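Local coordinates for ornithine carbamoyltransferase (Campylobacter jejuni subsp. jejuni, PDB 3TPF), which catalyses the reversible transfer of the carbamoyl group from carbamoyl phosphate to L-ornithine, giving L-citrulline and phosphate in arginine biosynthesis, at residues B[14-19]-B[128-133]; B[18-23]-B[135-140]; B[206-211]-B[246-251]. All blocks are in the same frame, centred on the assembly; numbering follows the deposited sequence.

Interaction 1: B[14-19]-B[128-133]; sequences EEILSL and QVLGDL
Leu19, which meets Leu130 across the contact, donates its backbone N-H to Glu15 O at 3.1 Å; the same oxygen takes a weak second bond from Ser18 N. With backbone polarity spent inside each helix, the meeting of helices 13-28 and 126-138 is left to branched aliphatic side chains. Leu130 offers both of its methyls: CD1 touches Leu19 CD1 at 3.9 Å, while CD2 faces Ile16 CG2 at 4.0 Å, so one leucine fills the step between two residues a turn apart. Ile16 carries its CG2 branch trans to the backbone N (chi1, to CG1, -75°), and this methyl also reaches Leu133 CD2 at 3.8 Å, the side chains meeting at about a right angle. Beta-branching suits Ile16, whose methyl next to the backbone can serve two leucines. The segment axes pass 10.6 Å apart at a crossing angle of -66°; the close side-chain contacts are made by these four buried residues. Both helices lie in the carbamoyl phosphate domain, where Gln128, near the start of helix 126-138, probably binds that substrate. Helix 279-302 packs on the same group through Val292 against Leu130 and Phe299 against Leu19, whereas Trp162 of helix 157-169 touches Leu133.

Interaction 2: B[18-23]-B[135-140]; sequences SLVNHA and TIKEWN
Lys137 runs straight as far as CE, with CG trans to the backbone N and the next two torsions also trans; chi4 at -87° then turns NZ aside to meet Asn21. On the facing helix, Asn21 places CG anti to the carbonyl carbon, beside the backbone N, which swings the amide toward the lysine although the CB itself starts out across the line between the helices. The result is a hydrogen bond from Lys137 NZ to Asn21 OD1 of 2.9 Å. Its C=O...N angle is 144°, and the nitrogen lies 35° out of the carbonyl plane, so the approach is bent and tilted. Lysine suits this exposed position because its long chain reaches the neighbouring helix while the charge stays near solvent; the neutral amide supplies a dipolar acceptor. Below the polar end the methylenes do apolar work, Lys137 CD lying 3.7 Å from CG1 of the buried Val20. Just beyond, helix 126-138 ends in a Schellman motif: Lys141 N bonds to Ile136 O and Asn140 N to Lys137 O, with Asn140, a residue type that readily takes positive phi, as C-prime. Beyond this turn the chain runs on to strand 148-152 of the five-stranded sheet, as expected of a helix linking the two domains in this family. Glu138 is held separately, by a salt bridge to Lys27 and a hydrogen bond from Asn288 of helix 279-302.

Interaction 3: B[206-211]-B[246-251]; sequences YDKFEA and EKAMSV
Just ahead of Lys208 and Phe209, the two residues that touch helix 246-251, Asp207 occupies the N-cap position of its short helix. Its OD1 accepts a hydrogen bond from Phe209 N at 3.0 Å, the donor coming from above the carboxylate plane, 37° out of it; a short acidic side chain is well suited to take up an N-H at a helix start. Lys208 follows, extended at first and then bent at chi3 (83°), which carries CE to 3.9 Å from Ala248 CB. The small alanine lets the lysine chain lie close by. NZ, still close to the same methyl, is hydrogen-bonded to the backbone oxygens of Gly241 and Met243, with a long, weak ion pair to Asp245, whose carboxylate also bonds to Ala248 N. The same CE sits 3.7 Å above one face of the Phe209 ring, displaced toward its rim. Phe209 then turns its ring edge to Val251: CD2 is 3.8 Å from Val251 CG2, which lies in the ring plane, while Val251 CG1 packs on Phe209 O at 3.6 Å. Valine's two methyls thus divide between ring and backbone. Small Ala211 rests on Ser174 and Ala176 of strand 172-176. Both helices belong to connections of the Rossmann-like ornithine domain, one after strand 201-205 and the other before strand 257-260, and Leu212 packs on both Ala248 and Val251. Apolar contacts between the segments make little directional demand, so their orientation probably rests more on the bonds of Lys208 NZ to the loop leading into helix 246-251.

From the N terminus, interactions 1 and 2 both join helix 13-28 to helix 126-138, which follows the last strand of the four-stranded sheet, and they share Ser18 and Leu19. Each closes a loop of about 110 residues that contains that whole sheet of the carbamoyl phosphate domain. The two loops overlap without nesting, since 14-19 pairs with 128-133 and the later 18-23 with the later 135-140; Val20 CG2 joins them by packing on Leu133 CB at 4.0 Å. Interaction 3 opens only after both have closed. It bridges 34 residues in the ornithine domain, including strand 217-220, and its centre is about 26 Å from the centres of the other two.

Interaction 1: B[14-19]-B[128-133]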
ATOM      1  N   GLU B  14      18.528 -29.376  12.118  1.00 55.53           N
ATOM      2  CA  GLU B  14      19.700 -28.618  11.674  1.00 56.22           C
ATOM      3  C   GLU B  14      19.297 -27.397  10.837  1.00 52.40           C
ATOM      4  O   GLU B  14      19.819 -26.314  10.991  1.00 51.88           O
ATOM      5  CB  GLU B  14      20.615 -29.502  10.856  1.00 60.70           C
ATOM      6  CG  GLU B  14      21.338 -30.566  11.659  1.00 66.26           C
ATOM      7  CD  GLU B  14      20.505 -31.838  11.959  1.00 70.48           C
ATOM      8  OE1 GLU B  14      19.552 -32.205  11.179  1.00 68.93           O
ATOM      9  OE2 GLU B  14      20.850 -32.487  12.998  1.00 73.82           O
ATOM     10  N   GLU B  15      18.384 -27.605   9.926  1.00 49.72           N
ATOM     11  CA  GLU B  15      17.897 -26.509   9.158  1.00 47.52           C
ATOM     12  C   GLU B  15      17.290 -25.393  10.044  1.00 44.58           C
ATOM     13  O   GLU B  15      17.518 -24.223   9.802  1.00 43.05           O
ATOM     14  CB  GLU B  15      16.910 -27.003   8.100  1.00 47.87           C
ATOM     15  CG  GLU B  15      17.639 -27.645   6.930  1.00 51.20           C
ATOM     16  CD  GLU B  15      16.730 -28.357   5.945  1.00 52.55           C
ATOM     17  OE1 GLU B  15      15.765 -29.038   6.384  1.00 54.00           O
ATOM     18  OE2 GLU B  15      16.991 -28.226   4.723  1.00 53.60           O
ATOM     19  N   ILE B  16      16.444 -25.754  10.992  1.00 43.30           N
ATOM     20  CA  ILE B  16      15.728 -24.733  11.779  1.00 41.13           C
ATOM     21  C   ILE B  16      16.772 -24.002  12.613  1.00 42.45           C
ATOM     22  O   ILE B  16      16.778 -22.799  12.688  1.00 40.97           O
ATOM     23  CB  ILE B  16      14.683 -25.324  12.723  1.00 40.53           C
ATOM     24  CG1 ILE B  16      13.472 -25.753  11.931  1.00 39.47           C
ATOM     25  CG2 ILE B  16      14.291 -24.345  13.798  1.00 38.48           C
ATOM     26  CD1 ILE B  16      12.791 -27.002  12.495  1.00 41.26           C
ATOM     27  N   LEU B  17      17.672 -24.745  13.224  1.00 44.62           N
ATOM     28  CA  LEU B  17      18.668 -24.123  14.075  1.00 46.74           C
ATOM     29  C   LEU B  17      19.591 -23.186  13.263  1.00 48.31           C
ATOM     30  O   LEU B  17      20.068 -22.157  13.765  1.00 50.80           O
ATOM     31  CB  LEU B  17      19.523 -25.143  14.871  1.00 49.34           C
ATOM     32  CG  LEU B  17      18.833 -25.828  16.072  1.00 49.38           C
ATOM     33  CD1 LEU B  17      19.776 -26.830  16.704  1.00 50.91           C
ATOM     34  CD2 LEU B  17      18.259 -24.837  17.076  1.00 46.61           C
ATOM     35  N   SER B  18      19.807 -23.502  12.007  1.00 48.55           N
ATOM     36  CA  SER B  18      20.706 -22.675  11.248  1.00 49.80           C
ATOM     37  C   SER B  18      19.986 -21.386  10.813  1.00 46.13           C
ATOM     38  O   SER B  18      20.639 -20.390  10.560  1.00 46.66           O
ATOM     39  CB  SER B  18      21.260 -23.430  10.051  1.00 52.72           C
ATOM     40  OG  SER B  18      20.414 -23.106   8.970  1.00 55.73           O
ATOM     41  N   LEU B  19      18.669 -21.440  10.691  1.00 42.81           N
ATOM     42  CA  LEU B  19      17.877 -20.257  10.432  1.00 40.69           C
ATOM     43  C   LEU B  19      17.965 -19.276  11.608  1.00 41.37           C
ATOM     44  O   LEU B  19      18.235 -18.078  11.480  1.00 42.17           O
ATOM     45  CB  LEU B  19      16.420 -20.613  10.198  1.00 39.62           C
ATOM     46  CG  LEU B  19      15.961 -21.093   8.797  1.00 39.01           C
ATOM     47  CD1 LEU B  19      14.469 -21.396   8.772  1.00 37.22           C
ATOM     48  CD2 LEU B  19      16.330 -20.059   7.736  1.00 38.24           C
ATOM     49  N   GLN B 128       6.304 -17.274  13.307  1.00 36.53           N
ATOM     50  CA  GLN B 128       6.207 -16.870  14.704  1.00 37.85           C
ATOM     51  C   GLN B 128       7.069 -17.765  15.628  1.00 36.33           C
ATOM     52  O   GLN B 128       7.803 -17.313  16.516  1.00 33.77           O
ATOM     53  CB  GLN B 128       4.734 -16.861  15.146  1.00 41.62           C
ATOM     54  CG  GLN B 128       4.564 -16.376  16.563  1.00 46.75           C
ATOM     55  CD  GLN B 128       4.951 -14.883  16.805  1.00 50.54           C
ATOM     56  OE1 GLN B 128       4.738 -14.025  15.933  1.00 55.23           O
ATOM     57  NE2 GLN B 128       5.459 -14.572  18.033  1.00 50.29           N
ATOM     58  N   VAL B 129       6.914 -19.064  15.440  1.00 35.64           N
ATOM     59  CA  VAL B 129       7.683 -19.992  16.263  1.00 35.06           C
ATOM     60  C   VAL B 129       9.127 -19.770  16.007  1.00 34.34           C
ATOM     61  O   VAL B 129       9.894 -19.794  16.934  1.00 35.34           O
ATOM     62  CB  VAL B 129       7.230 -21.375  16.027  1.00 35.83           C
ATOM     63  CG1 VAL B 129       8.225 -22.367  16.568  1.00 37.42           C
ATOM     64  CG2 VAL B 129       5.807 -21.510  16.563  1.00 36.70           C
ATOM     65  N   LEU B 130       9.531 -19.443  14.790  1.00 33.57           N
ATOM     66  CA  LEU B 130      10.987 -19.210  14.581  1.00 34.16           C
ATOM     67  C   LEU B 130      11.426 -18.050  15.413  1.00 34.49           C
ATOM     68  O   LEU B 130      12.515 -18.032  15.970  1.00 36.36           O
ATOM     69  CB  LEU B 130      11.326 -18.907  13.143  1.00 33.19           C
ATOM     70  CG  LEU B 130      11.575 -20.051  12.200  1.00 33.85           C
ATOM     71  CD1 LEU B 130      11.758 -19.485  10.861  1.00 32.79           C
ATOM     72  CD2 LEU B 130      12.772 -20.861  12.556  1.00 35.28           C
ATOM     73  N   GLY B 131      10.575 -17.037  15.492  1.00 34.02           N
ATOM     74  CA  GLY B 131      10.936 -15.806  16.255  1.00 34.64           C
ATOM     75  C   GLY B 131      10.981 -15.981  17.774  1.00 36.32           C
ATOM     76  O   GLY B 131      11.865 -15.504  18.468  1.00 37.21           O
ATOM     77  N   ASP B 132      10.034 -16.767  18.244  1.00 37.78           N
ATOM     78  CA  ASP B 132      10.017 -17.242  19.611  1.00 38.92           C
ATOM     79  C   ASP B 132      11.331 -17.969  19.932  1.00 38.80           C
ATOM     80  O   ASP B 132      12.017 -17.644  20.887  1.00 40.92           O
ATOM     81  CB  ASP B 132       8.808 -18.166  19.841  1.00 39.76           C
ATOM     82  CG  ASP B 132       7.491 -17.403  19.855  1.00 40.70           C
ATOM     83  OD1 ASP B 132       7.503 -16.144  19.686  1.00 39.86           O
ATOM     84  OD2 ASP B 132       6.419 -18.031  20.162  1.00 44.02           O
ATOM     85  N   LEU B 133      11.699 -18.878  19.089  1.00 38.21           N
ATOM     86  CA  LEU B 133      12.973 -19.628  19.228  1.00 39.92           C
ATOM     87  C   LEU B 133      14.170 -18.720  19.320  1.00 40.37           C
ATOM     88  O   LEU B 133      14.999 -18.816  20.227  1.00 41.60           O
ATOM     89  CB  LEU B 133      13.151 -20.514  18.016  1.00 39.73           C
ATOM     90  CG  LEU B 133      13.602 -21.930  18.212  1.00 42.07           C
ATOM     91  CD1 LEU B 133      12.984 -22.560  19.434  1.00 43.86           C
ATOM     92  CD2 LEU B 133      13.110 -22.683  16.991  1.00 41.21           C
TER

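Interaction 2: B[18-23]-B[135-140]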
ATOM      1  N   SER B  18      19.807 -23.502  12.007  1.00 48.55           N
ATOM      2  CA  SER B  18      20.706 -22.675  11.248  1.00 49.80           C
ATOM      3  C   SER B  18      19.986 -21.386  10.813  1.00 46.13           C
ATOM      4  O   SER B  18      20.639 -20.390  10.560  1.00 46.66           O
ATOM      5  CB  SER B  18      21.260 -23.430  10.051  1.00 52.72           C
ATOM      6  OG  SER B  18      20.414 -23.106   8.970  1.00 55.73           O
ATOM      7  N   LEU B  19      18.669 -21.440  10.691  1.00 42.81           N
ATOM      8  CA  LEU B  19      17.877 -20.257  10.432  1.00 40.69           C
ATOM      9  C   LEU B  19      17.965 -19.276  11.608  1.00 41.37           C
ATOM     10  O   LEU B  19      18.235 -18.078  11.480  1.00 42.17           O
ATOM     11  CB  LEU B  19      16.420 -20.613  10.198  1.00 39.62           C
ATOM     12  CG  LEU B  19      15.961 -21.093   8.797  1.00 39.01           C
ATOM     13  CD1 LEU B  19      14.469 -21.396   8.772  1.00 37.22           C
ATOM     14  CD2 LEU B  19      16.330 -20.059   7.736  1.00 38.24           C
ATOM     15  N   VAL B  20      17.807 -19.807  12.792  1.00 42.96           N
ATOM     16  CA  VAL B  20      18.012 -19.015  13.985  1.00 42.20           C
ATOM     17  C   VAL B  20      19.442 -18.434  14.044  1.00 43.86           C
ATOM     18  O   VAL B  20      19.628 -17.275  14.395  1.00 43.45           O
ATOM     19  CB  VAL B  20      17.717 -19.829  15.242  1.00 42.09           C
ATOM     20  CG1 VAL B  20      18.337 -19.091  16.403  1.00 44.09           C
ATOM     21  CG2 VAL B  20      16.209 -20.065  15.427  1.00 39.81           C
ATOM     22  N   ASN B  21      20.441 -19.228  13.749  1.00 45.85           N
ATOM     23  CA  ASN B  21      21.804 -18.700  13.879  1.00 50.58           C
ATOM     24  C   ASN B  21      22.071 -17.632  12.873  1.00 49.79           C
ATOM     25  O   ASN B  21      22.846 -16.707  13.086  1.00 49.46           O
ATOM     26  CB  ASN B  21      22.904 -19.770  13.713  1.00 56.80           C
ATOM     27  CG  ASN B  21      22.935 -20.761  14.855  1.00 61.28           C
ATOM     28  OD1 ASN B  21      22.391 -20.539  15.979  1.00 62.60           O
ATOM     29  ND2 ASN B  21      23.624 -21.864  14.597  1.00 65.70           N
ATOM     30  N   HIS B  22      21.442 -17.783  11.722  1.00 48.16           N
ATOM     31  CA  HIS B  22      21.696 -16.836  10.667  1.00 47.42           C
ATOM     32  C   HIS B  22      21.022 -15.505  11.070  1.00 45.15           C
ATOM     33  O   HIS B  22      21.621 -14.442  10.913  1.00 43.89           O
ATOM     34  CB  HIS B  22      21.150 -17.352   9.339  1.00 46.52           C
ATOM     35  CG  HIS B  22      21.588 -16.539   8.158  1.00 47.36           C
ATOM     36  ND1 HIS B  22      22.693 -15.726   8.205  1.00 49.60           N
ATOM     37  CD2 HIS B  22      21.073 -16.398   6.916  1.00 46.57           C
ATOM     38  CE1 HIS B  22      22.841 -15.102   7.053  1.00 49.67           C
ATOM     39  NE2 HIS B  22      21.874 -15.496   6.253  1.00 47.69           N
ATOM     40  N   ALA B  23      19.795 -15.628  11.577  1.00 41.90           N
ATOM     41  CA  ALA B  23      19.006 -14.482  12.042  1.00 41.07           C
ATOM     42  C   ALA B  23      19.881 -13.670  12.980  1.00 44.03           C
ATOM     43  O   ALA B  23      20.043 -12.466  12.880  1.00 46.11           O
ATOM     44  CB  ALA B  23      17.714 -14.930  12.727  1.00 38.07           C
ATOM     45  N   THR B 135      14.284 -15.876  20.234  1.00 37.94           N
ATOM     46  CA  THR B 135      14.190 -15.074  21.460  1.00 38.56           C
ATOM     47  C   THR B 135      14.637 -15.852  22.680  1.00 40.23           C
ATOM     48  O   THR B 135      15.345 -15.356  23.527  1.00 40.29           O
ATOM     49  CB  THR B 135      12.785 -14.527  21.675  1.00 36.94           C
ATOM     50  OG1 THR B 135      12.458 -13.662  20.574  1.00 35.11           O
ATOM     51  CG2 THR B 135      12.799 -13.735  22.935  1.00 37.03           C
ATOM     52  N   ILE B 136      14.234 -17.107  22.688  1.00 41.02           N
ATOM     53  CA  ILE B 136      14.658 -18.045  23.706  1.00 43.69           C
ATOM     54  C   ILE B 136      16.191 -18.174  23.743  1.00 45.82           C
ATOM     55  O   ILE B 136      16.805 -18.178  24.795  1.00 46.85           O
ATOM     56  CB  ILE B 136      14.051 -19.433  23.468  1.00 44.02           C
ATOM     57  CG1 ILE B 136      12.533 -19.387  23.701  1.00 42.87           C
ATOM     58  CG2 ILE B 136      14.712 -20.429  24.392  1.00 46.27           C
ATOM     59  CD1 ILE B 136      11.835 -20.607  23.193  1.00 42.53           C
ATOM     60  N   LYS B 137      16.787 -18.191  22.575  1.00 46.55           N
ATOM     61  CA  LYS B 137      18.227 -18.285  22.477  1.00 50.15           C
ATOM     62  C   LYS B 137      18.883 -17.002  22.977  1.00 51.23           C
ATOM     63  O   LYS B 137      19.893 -17.023  23.660  1.00 52.19           O
ATOM     64  CB  LYS B 137      18.605 -18.613  21.037  1.00 52.75           C
ATOM     65  CG  LYS B 137      20.071 -18.814  20.746  1.00 59.23           C
ATOM     66  CD  LYS B 137      20.284 -19.649  19.457  1.00 63.51           C
ATOM     67  CE  LYS B 137      21.791 -19.997  19.220  1.00 71.37           C
ATOM     68  NZ  LYS B 137      22.651 -19.009  18.464  1.00 75.07           N
ATOM     69  N   GLU B 138      18.280 -15.872  22.652  1.00 51.12           N
ATOM     70  CA  GLU B 138      18.807 -14.567  23.097  1.00 52.16           C
ATOM     71  C   GLU B 138      18.731 -14.370  24.589  1.00 51.23           C
ATOM     72  O   GLU B 138      19.541 -13.675  25.180  1.00 52.52           O
ATOM     73  CB  GLU B 138      18.046 -13.411  22.450  1.00 55.21           C
ATOM     74  CG  GLU B 138      18.842 -12.556  21.454  1.00 57.55           C
ATOM     75  CD  GLU B 138      18.130 -11.235  21.128  1.00 62.27           C
ATOM     76  OE1 GLU B 138      18.903 -10.347  20.689  1.00 73.14           O
ATOM     77  OE2 GLU B 138      16.844 -11.070  21.305  1.00 55.01           O
ATOM     78  N   TRP B 139      17.757 -15.000  25.205  1.00 49.04           N
ATOM     79  CA  TRP B 139      17.576 -14.833  26.634  1.00 49.87           C
ATOM     80  C   TRP B 139      18.236 -15.964  27.405  1.00 53.01           C
ATOM     81  O   TRP B 139      17.894 -16.253  28.554  1.00 54.20           O
ATOM     82  CB  TRP B 139      16.113 -14.664  26.966  1.00 47.50           C
ATOM     83  CG  TRP B 139      15.691 -13.273  26.578  1.00 46.38           C
ATOM     84  CD1 TRP B 139      15.608 -12.728  25.277  1.00 44.21           C
ATOM     85  CD2 TRP B 139      15.313 -12.219  27.450  1.00 46.48           C
ATOM     86  NE1 TRP B 139      15.176 -11.416  25.313  1.00 42.81           N
ATOM     87  CE2 TRP B 139      14.985 -11.078  26.621  1.00 44.80           C
ATOM     88  CE3 TRP B 139      15.190 -12.126  28.824  1.00 47.29           C
ATOM     89  CZ2 TRP B 139      14.605  -9.892  27.137  1.00 45.38           C
ATOM     90  CZ3 TRP B 139      14.801 -10.953  29.346  1.00 48.61           C
ATOM     91  CH2 TRP B 139      14.507  -9.821  28.513  1.00 47.96           C
ATOM     92  N   ASN B 140      19.188 -16.599  26.740  1.00 54.29           N
ATOM     93  CA  ASN B 140      19.947 -17.690  27.312  1.00 57.64           C
ATOM     94  C   ASN B 140      19.074 -18.717  28.072  1.00 57.70           C
ATOM     95  O   ASN B 140      19.402 -19.111  29.150  1.00 58.06           O
ATOM     96  CB  ASN B 140      21.001 -17.141  28.230  1.00 60.63           C
ATOM     97  CG  ASN B 140      21.903 -16.189  27.522  1.00 61.49           C
ATOM     98  OD1 ASN B 140      22.686 -16.580  26.662  1.00 64.26           O
ATOM     99  ND2 ASN B 140      21.800 -14.923  27.865  1.00 62.62           N
TER

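Interaction 3: B[206-211]-B[246-251]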
ATOM      1  N   TYR B 206      -4.449 -31.098  30.948  1.00 91.81           N
ATOM      2  CA  TYR B 206      -5.428 -30.025  31.177  1.00 92.95           C
ATOM      3  C   TYR B 206      -5.227 -29.317  32.524  1.00 92.77           C
ATOM      4  O   TYR B 206      -6.167 -28.789  33.125  1.00 95.62           O
ATOM      5  CB  TYR B 206      -6.858 -30.529  31.028  1.00 98.16           C
ATOM      6  CG  TYR B 206      -7.240 -31.633  31.952  1.00106.31           C
ATOM      7  CD1 TYR B 206      -7.347 -32.942  31.476  1.00110.80           C
ATOM      8  CD2 TYR B 206      -7.542 -31.394  33.312  1.00109.91           C
ATOM      9  CE1 TYR B 206      -7.723 -33.987  32.330  1.00116.27           C
ATOM     10  CE2 TYR B 206      -7.914 -32.433  34.165  1.00114.94           C
ATOM     11  CZ  TYR B 206      -8.009 -33.727  33.668  1.00118.43           C
ATOM     12  OH  TYR B 206      -8.379 -34.784  34.484  1.00125.70           O
ATOM     13  N   ASP B 207      -3.979 -29.304  32.975  1.00 89.24           N
ATOM     14  CA  ASP B 207      -3.616 -28.711  34.274  1.00 88.26           C
ATOM     15  C   ASP B 207      -2.495 -27.698  34.098  1.00 83.42           C
ATOM     16  O   ASP B 207      -1.341 -28.066  33.915  1.00 82.10           O
ATOM     17  CB  ASP B 207      -3.176 -29.786  35.254  1.00 90.54           C
ATOM     18  CG  ASP B 207      -2.972 -29.260  36.639  1.00 92.07           C
ATOM     19  OD1 ASP B 207      -2.830 -28.040  36.812  1.00 90.96           O
ATOM     20  OD2 ASP B 207      -2.997 -30.070  37.586  1.00 96.43           O
ATOM     21  N   LYS B 208      -2.849 -26.434  34.194  1.00 81.01           N
ATOM     22  CA  LYS B 208      -1.906 -25.348  33.977  1.00 77.08           C
ATOM     23  C   LYS B 208      -0.646 -25.583  34.807  1.00 77.65           C
ATOM     24  O   LYS B 208       0.478 -25.466  34.333  1.00 74.24           O
ATOM     25  CB  LYS B 208      -2.594 -24.008  34.331  1.00 76.29           C
ATOM     26  CG  LYS B 208      -1.724 -22.753  34.358  1.00 72.91           C
ATOM     27  CD  LYS B 208      -2.536 -21.465  34.595  1.00 72.92           C
ATOM     28  CE  LYS B 208      -2.848 -21.151  36.061  1.00 75.72           C
ATOM     29  NZ  LYS B 208      -3.562 -19.862  36.313  1.00 75.61           N
ATOM     30  N   PHE B 209      -0.858 -25.922  36.062  1.00 82.82           N
ATOM     31  CA  PHE B 209       0.224 -25.936  37.049  1.00 84.98           C
ATOM     32  C   PHE B 209       1.202 -27.079  36.842  1.00 84.68           C
ATOM     33  O   PHE B 209       2.407 -26.919  37.034  1.00 85.40           O
ATOM     34  CB  PHE B 209      -0.344 -25.991  38.447  1.00 90.61           C
ATOM     35  CG  PHE B 209      -1.226 -24.826  38.783  1.00 93.53           C
ATOM     36  CD1 PHE B 209      -2.618 -24.948  38.732  1.00 97.66           C
ATOM     37  CD2 PHE B 209      -0.676 -23.606  39.149  1.00 92.78           C
ATOM     38  CE1 PHE B 209      -3.444 -23.874  39.064  1.00 99.37           C
ATOM     39  CE2 PHE B 209      -1.493 -22.534  39.465  1.00 95.03           C
ATOM     40  CZ  PHE B 209      -2.882 -22.667  39.435  1.00 98.04           C
ATOM     41  N   GLU B 210       0.675 -28.216  36.425  1.00 84.89           N
ATOM     42  CA  GLU B 210       1.505 -29.364  36.044  1.00 84.63           C
ATOM     43  C   GLU B 210       2.395 -29.022  34.856  1.00 78.39           C
ATOM     44  O   GLU B 210       3.578 -29.354  34.811  1.00 77.92           O
ATOM     45  CB  GLU B 210       0.634 -30.575  35.685  1.00 89.44           C
ATOM     46  CG  GLU B 210       1.388 -31.805  35.142  1.00 91.15           C
ATOM     47  CD  GLU B 210       2.117 -32.602  36.208  1.00 96.33           C
ATOM     48  OE1 GLU B 210       2.347 -32.095  37.331  1.00 97.93           O
ATOM     49  OE2 GLU B 210       2.432 -33.785  35.931  1.00101.92           O
ATOM     50  N   ALA B 211       1.802 -28.375  33.870  1.00 74.14           N
ATOM     51  CA  ALA B 211       2.529 -27.996  32.636  1.00 69.04           C
ATOM     52  C   ALA B 211       3.666 -27.070  32.968  1.00 65.78           C
ATOM     53  O   ALA B 211       4.719 -27.106  32.342  1.00 63.31           O
ATOM     54  CB  ALA B 211       1.600 -27.336  31.634  1.00 67.02           C
ATOM     55  N   GLU B 246       0.740 -14.049  38.248  1.00 76.57           N
ATOM     56  CA  GLU B 246       1.923 -14.119  39.135  1.00 77.79           C
ATOM     57  C   GLU B 246       2.067 -15.506  39.745  1.00 77.54           C
ATOM     58  O   GLU B 246       3.157 -16.089  39.763  1.00 76.23           O
ATOM     59  CB  GLU B 246       1.864 -13.041  40.231  1.00 82.83           C
ATOM     60  CG  GLU B 246       3.225 -12.460  40.637  1.00 85.52           C
ATOM     61  CD  GLU B 246       3.233 -11.851  42.052  1.00 92.71           C
ATOM     62  OE1 GLU B 246       3.608 -10.647  42.202  1.00 95.76           O
ATOM     63  OE2 GLU B 246       2.858 -12.576  43.028  1.00 95.67           O
ATOM     64  N   LYS B 247       0.964 -16.035  40.253  1.00 79.13           N
ATOM     65  CA  LYS B 247       1.019 -17.365  40.913  1.00 81.29           C
ATOM     66  C   LYS B 247       1.456 -18.438  39.935  1.00 78.71           C
ATOM     67  O   LYS B 247       2.166 -19.372  40.320  1.00 79.64           O
ATOM     68  CB  LYS B 247      -0.297 -17.821  41.597  1.00 84.93           C
ATOM     69  CG  LYS B 247      -0.084 -19.041  42.524  1.00 87.60           C
ATOM     70  CD  LYS B 247      -1.347 -19.455  43.256  1.00 91.65           C
ATOM     71  N   ALA B 248       0.961 -18.324  38.707  1.00 75.43           N
ATOM     72  CA  ALA B 248       1.268 -19.306  37.674  1.00 72.84           C
ATOM     73  C   ALA B 248       2.759 -19.259  37.337  1.00 70.63           C
ATOM     74  O   ALA B 248       3.412 -20.283  37.301  1.00 69.98           O
ATOM     75  CB  ALA B 248       0.428 -19.093  36.432  1.00 70.43           C
HETATM   76  N   MSE B 249       3.285 -18.059  37.120  1.00 68.96           N
HETATM   77  CA  MSE B 249       4.717 -17.889  36.819  1.00 67.89           C
HETATM   78  C   MSE B 249       5.569 -18.341  37.949  1.00 68.81           C
HETATM   79  O   MSE B 249       6.701 -18.791  37.722  1.00 68.03           O
HETATM   80  CB  MSE B 249       5.136 -16.449  36.559  1.00 69.39           C
HETATM   81  CG  MSE B 249       4.683 -15.882  35.215  1.00 71.07           C
HETATM   82 SE   MSE B 249       5.135 -17.043  33.646  1.00 81.87          SE
HETATM   83  CE  MSE B 249       7.085 -16.751  33.285  1.00 69.89           C
ATOM     84  N   SER B 250       5.055 -18.172  39.174  1.00 69.98           N
ATOM     85  CA  SER B 250       5.721 -18.653  40.417  1.00 71.79           C
ATOM     86  C   SER B 250       6.040 -20.133  40.356  1.00 71.94           C
ATOM     87  O   SER B 250       7.031 -20.590  40.927  1.00 73.88           O
ATOM     88  CB  SER B 250       4.853 -18.433  41.669  1.00 74.49           C
ATOM     89  N   VAL B 251       5.177 -20.885  39.683  1.00 70.46           N
ATOM     90  CA  VAL B 251       5.278 -22.364  39.606  1.00 70.71           C
ATOM     91  C   VAL B 251       6.414 -22.789  38.689  1.00 67.79           C
ATOM     92  O   VAL B 251       7.014 -23.859  38.819  1.00 68.84           O
ATOM     93  CB  VAL B 251       3.952 -22.968  39.114  1.00 70.86           C
ATOM     94  CG1 VAL B 251       4.030 -24.475  39.054  1.00 72.21           C
ATOM     95  CG2 VAL B 251       2.815 -22.503  40.003  1.00 73.41           C
TER